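Side-chain contact in transcription factor TAU subunit SFC1 (Schizosaccharomyces pombe, PDB 4BJJ), which helps TFIIIC recognise boxA promoter sites of tRNA and similar genes as part of tauA, this chain being the subunit's N-terminal Sfc7-interacting domain: residues 69-74 with 102-107. The protein carries 3 engineered substitutions. Sequence-based numbering, arbitrary orientation.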
ATOM      1  N   GLN A  69     -13.388  13.819  -1.741  1.00 37.32           N
ATOM      2  CA  GLN A  69     -13.644  12.384  -1.776  1.00 37.44           C
ATOM      3  C   GLN A  69     -12.517  11.634  -2.487  1.00 41.93           C
ATOM      4  O   GLN A  69     -12.012  12.092  -3.508  1.00 45.53           O
ATOM      5  CB  GLN A  69     -14.948  12.125  -2.511  1.00 42.59           C
ATOM      6  CG  GLN A  69     -16.166  12.804  -1.885  1.00 56.97           C
ATOM      7  CD  GLN A  69     -16.927  11.927  -0.917  1.00 73.35           C
ATOM      8  OE1 GLN A  69     -16.567  10.782  -0.673  1.00 86.42           O
ATOM      9  NE2 GLN A  69     -17.998  12.469  -0.363  1.00 79.18           N
ATOM     10  N   ALA A  70     -12.116  10.488  -1.944  1.00 39.81           N
ATOM     11  CA  ALA A  70     -11.117   9.648  -2.582  1.00 39.38           C
ATOM     12  C   ALA A  70     -11.635   9.040  -3.856  1.00 43.28           C
ATOM     13  O   ALA A  70     -12.804   8.703  -3.952  1.00 42.99           O
ATOM     14  CB  ALA A  70     -10.702   8.520  -1.669  1.00 38.02           C
ATOM     15  N   ARG A  71     -10.729   8.853  -4.802  1.00 40.09           N
ATOM     16  CA  ARG A  71     -10.929   7.946  -5.897  1.00 44.49           C
ATOM     17  C   ARG A  71     -10.577   6.557  -5.384  1.00 43.63           C
ATOM     18  O   ARG A  71      -9.523   6.351  -4.808  1.00 46.69           O
ATOM     19  CB  ARG A  71     -10.051   8.334  -7.084  1.00 58.66           C
ATOM     20  CG  ARG A  71     -10.477   9.638  -7.742  1.00 76.53           C
ATOM     21  CD  ARG A  71     -10.035   9.688  -9.185  1.00 92.04           C
ATOM     22  NE  ARG A  71     -10.988   9.019 -10.069  1.00 97.83           N
ATOM     23  CZ  ARG A  71     -10.738   8.709 -11.339  1.00106.10           C
ATOM     24  NH1 ARG A  71      -9.554   8.990 -11.875  1.00108.20           N
ATOM     25  NH2 ARG A  71     -11.663   8.103 -12.071  1.00105.58           N
ATOM     26  N   VAL A  72     -11.486   5.610  -5.584  1.00 41.33           N
ATOM     27  CA  VAL A  72     -11.312   4.266  -5.079  1.00 40.42           C
ATOM     28  C   VAL A  72     -10.995   3.342  -6.244  1.00 45.24           C
ATOM     29  O   VAL A  72     -11.671   3.378  -7.275  1.00 44.17           O
ATOM     30  CB  VAL A  72     -12.576   3.786  -4.398  1.00 38.81           C
ATOM     31  CG1 VAL A  72     -12.366   2.403  -3.792  1.00 39.17           C
ATOM     32  CG2 VAL A  72     -12.996   4.784  -3.365  1.00 32.82           C
ATOM     33  N   GLN A  73      -9.960   2.525  -6.092  1.00 34.28           N
ATOM     34  CA  GLN A  73      -9.606   1.618  -7.152  1.00 35.02           C
ATOM     35  C   GLN A  73      -8.902   0.386  -6.616  1.00 32.58           C
ATOM     36  O   GLN A  73      -8.429   0.375  -5.492  1.00 35.71           O
ATOM     37  CB  GLN A  73      -8.731   2.347  -8.161  1.00 42.38           C
ATOM     38  CG  GLN A  73      -8.483   1.581  -9.422  1.00 41.19           C
ATOM     39  CD  GLN A  73      -9.760   1.193 -10.094  1.00 42.65           C
ATOM     40  OE1 GLN A  73     -10.429   0.237  -9.706  1.00 43.45           O
ATOM     41  NE2 GLN A  73     -10.124   1.945 -11.101  1.00 46.98           N
ATOM     42  N   SER A  74      -8.873  -0.674  -7.409  1.00 37.19           N
ATOM     43  CA  SER A  74      -8.016  -1.809  -7.083  1.00 37.01           C
ATOM     44  C   SER A  74      -6.867  -1.848  -8.072  1.00 41.89           C
ATOM     45  O   SER A  74      -7.017  -1.472  -9.231  1.00 41.39           O
ATOM     46  CB  SER A  74      -8.786  -3.125  -7.120  1.00 35.97           C
ATOM     47  OG  SER A  74      -9.192  -3.433  -8.432  1.00 40.92           O
ATOM     48  N   ARG A 102      -3.495  11.063  -2.878  1.00 59.97           N
ATOM     49  CA  ARG A 102      -2.332  11.672  -3.550  1.00 60.86           C
ATOM     50  C   ARG A 102      -2.567  11.722  -5.035  1.00 73.07           C
ATOM     51  O   ARG A 102      -3.278  10.881  -5.578  1.00 82.95           O
ATOM     52  CB  ARG A 102      -1.051  10.888  -3.289  1.00 51.55           C
ATOM     53  CG  ARG A 102      -0.799  10.682  -1.837  1.00 53.60           C
ATOM     54  CD  ARG A 102       0.607  10.287  -1.559  1.00 46.95           C
ATOM     55  NE  ARG A 102       0.816   8.861  -1.717  1.00 50.32           N
ATOM     56  CZ  ARG A 102       0.766   7.968  -0.732  1.00 47.43           C
ATOM     57  NH1 ARG A 102       0.479   8.332   0.516  1.00 40.97           N
ATOM     58  NH2 ARG A 102       1.015   6.694  -1.004  1.00 50.80           N
ATOM     59  N   ASP A 103      -1.999  12.732  -5.675  1.00 90.16           N
ATOM     60  CA  ASP A 103      -2.002  12.837  -7.134  1.00113.22           C
ATOM     61  C   ASP A 103      -3.322  13.347  -7.734  1.00114.15           C
ATOM     62  O   ASP A 103      -3.443  13.504  -8.952  1.00114.48           O
ATOM     63  CB  ASP A 103      -1.587  11.512  -7.786  1.00128.21           C
ATOM     64  CG  ASP A 103      -1.279  11.665  -9.264  1.00138.27           C
ATOM     65  OD1 ASP A 103      -0.293  12.362  -9.603  1.00138.36           O
ATOM     66  OD2 ASP A 103      -2.037  11.099 -10.081  1.00143.38           O
ATOM     67  N   MET A 104      -4.309  13.614  -6.888  1.00 91.71           N
ATOM     68  CA  MET A 104      -5.443  14.391  -7.339  1.00 77.30           C
ATOM     69  C   MET A 104      -4.901  15.811  -7.478  1.00 81.38           C
ATOM     70  O   MET A 104      -3.872  16.137  -6.879  1.00 79.72           O
ATOM     71  CB  MET A 104      -6.594  14.325  -6.340  1.00 67.79           C
ATOM     72  CG  MET A 104      -6.921  12.914  -5.879  1.00 67.11           C
ATOM     73  SD  MET A 104      -8.393  12.854  -4.835  1.00109.43           S
ATOM     74  CE  MET A 104      -9.664  13.156  -6.061  1.00 97.25           C
ATOM     75  N   ALA A 105      -5.573  16.643  -8.270  1.00 95.30           N
ATOM     76  CA  ALA A 105      -5.078  17.984  -8.586  1.00 97.05           C
ATOM     77  C   ALA A 105      -4.784  18.821  -7.340  1.00 96.84           C
ATOM     78  O   ALA A 105      -3.894  19.671  -7.373  1.00 97.32           O
ATOM     79  CB  ALA A 105      -6.060  18.715  -9.504  1.00 95.68           C
ATOM     80  N   ASP A 106      -5.515  18.570  -6.249  1.00 86.25           N
ATOM     81  CA  ASP A 106      -5.429  19.400  -5.030  1.00 83.26           C
ATOM     82  C   ASP A 106      -4.087  19.330  -4.301  1.00 83.29           C
ATOM     83  O   ASP A 106      -3.590  20.344  -3.788  1.00 78.39           O
ATOM     84  CB  ASP A 106      -6.543  19.025  -4.040  1.00 81.48           C
ATOM     85  CG  ASP A 106      -7.902  18.983  -4.690  1.00 87.32           C
ATOM     86  OD1 ASP A 106      -8.016  18.351  -5.762  1.00 95.72           O
ATOM     87  OD2 ASP A 106      -8.853  19.570  -4.135  1.00 82.15           O
ATOM     88  N   PHE A 107      -3.513  18.128  -4.269  1.00 83.95           N
ATOM     89  CA  PHE A 107      -2.368  17.828  -3.419  1.00 78.46           C
ATOM     90  C   PHE A 107      -1.042  17.634  -4.167  1.00 74.59           C
ATOM     91  O   PHE A 107      -0.104  17.051  -3.625  1.00 70.93           O
ATOM     92  CB  PHE A 107      -2.694  16.584  -2.598  1.00 76.51           C
ATOM     93  CG  PHE A 107      -4.045  16.634  -1.972  1.00 81.36           C
ATOM     94  CD1 PHE A 107      -4.376  17.655  -1.092  1.00 85.41           C
ATOM     95  CD2 PHE A 107      -5.002  15.675  -2.278  1.00 83.38           C
ATOM     96  CE1 PHE A 107      -5.644  17.713  -0.522  1.00 88.99           C
ATOM     97  CE2 PHE A 107      -6.269  15.723  -1.712  1.00 77.59           C
ATOM     98  CZ  PHE A 107      -6.589  16.740  -0.835  1.00 83.00           C
TER
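Met104 reaches from the segment after strand 88-100 to strand 68-73, where its methyl meets Gln69 and Arg71. CB points toward residues 69-74. A chi1 of -48° turns CG away from the carbonyl carbon, to the side of the backbone N, and SD continues the chain almost fully extended. SD comes within 3.9 Å of Gln69 O. The chain then bends at chi3 (72°), which turns the terminal methyl toward Arg71 while it stays near Gln69 O. Met104 CE lies 3.6 Å from Gln69 O and 4.0 Å from Arg71 CG. The contact is by van der Waals packing: seen from the methyl, the carbonyl oxygen and the arginine methylene lie roughly at a right angle. Strand 68-73 lies in the part of the chain assigned to the Tau95 triple-barrel domain. It pairs antiparallel with strand 88-100, and the backbones of Arg71 and Leu100 are hydrogen-bonded. The chain leaves that sheet after residue 100, and Met104 packs back on strand 68-73, also touching Val68. From the other side, Arg71 directs its CB toward residues 102-107, and its side chain runs obliquely across that of Met104. The backbone holds a weak hydrogen bond from Phe107 N to Met104 O (3.3 Å).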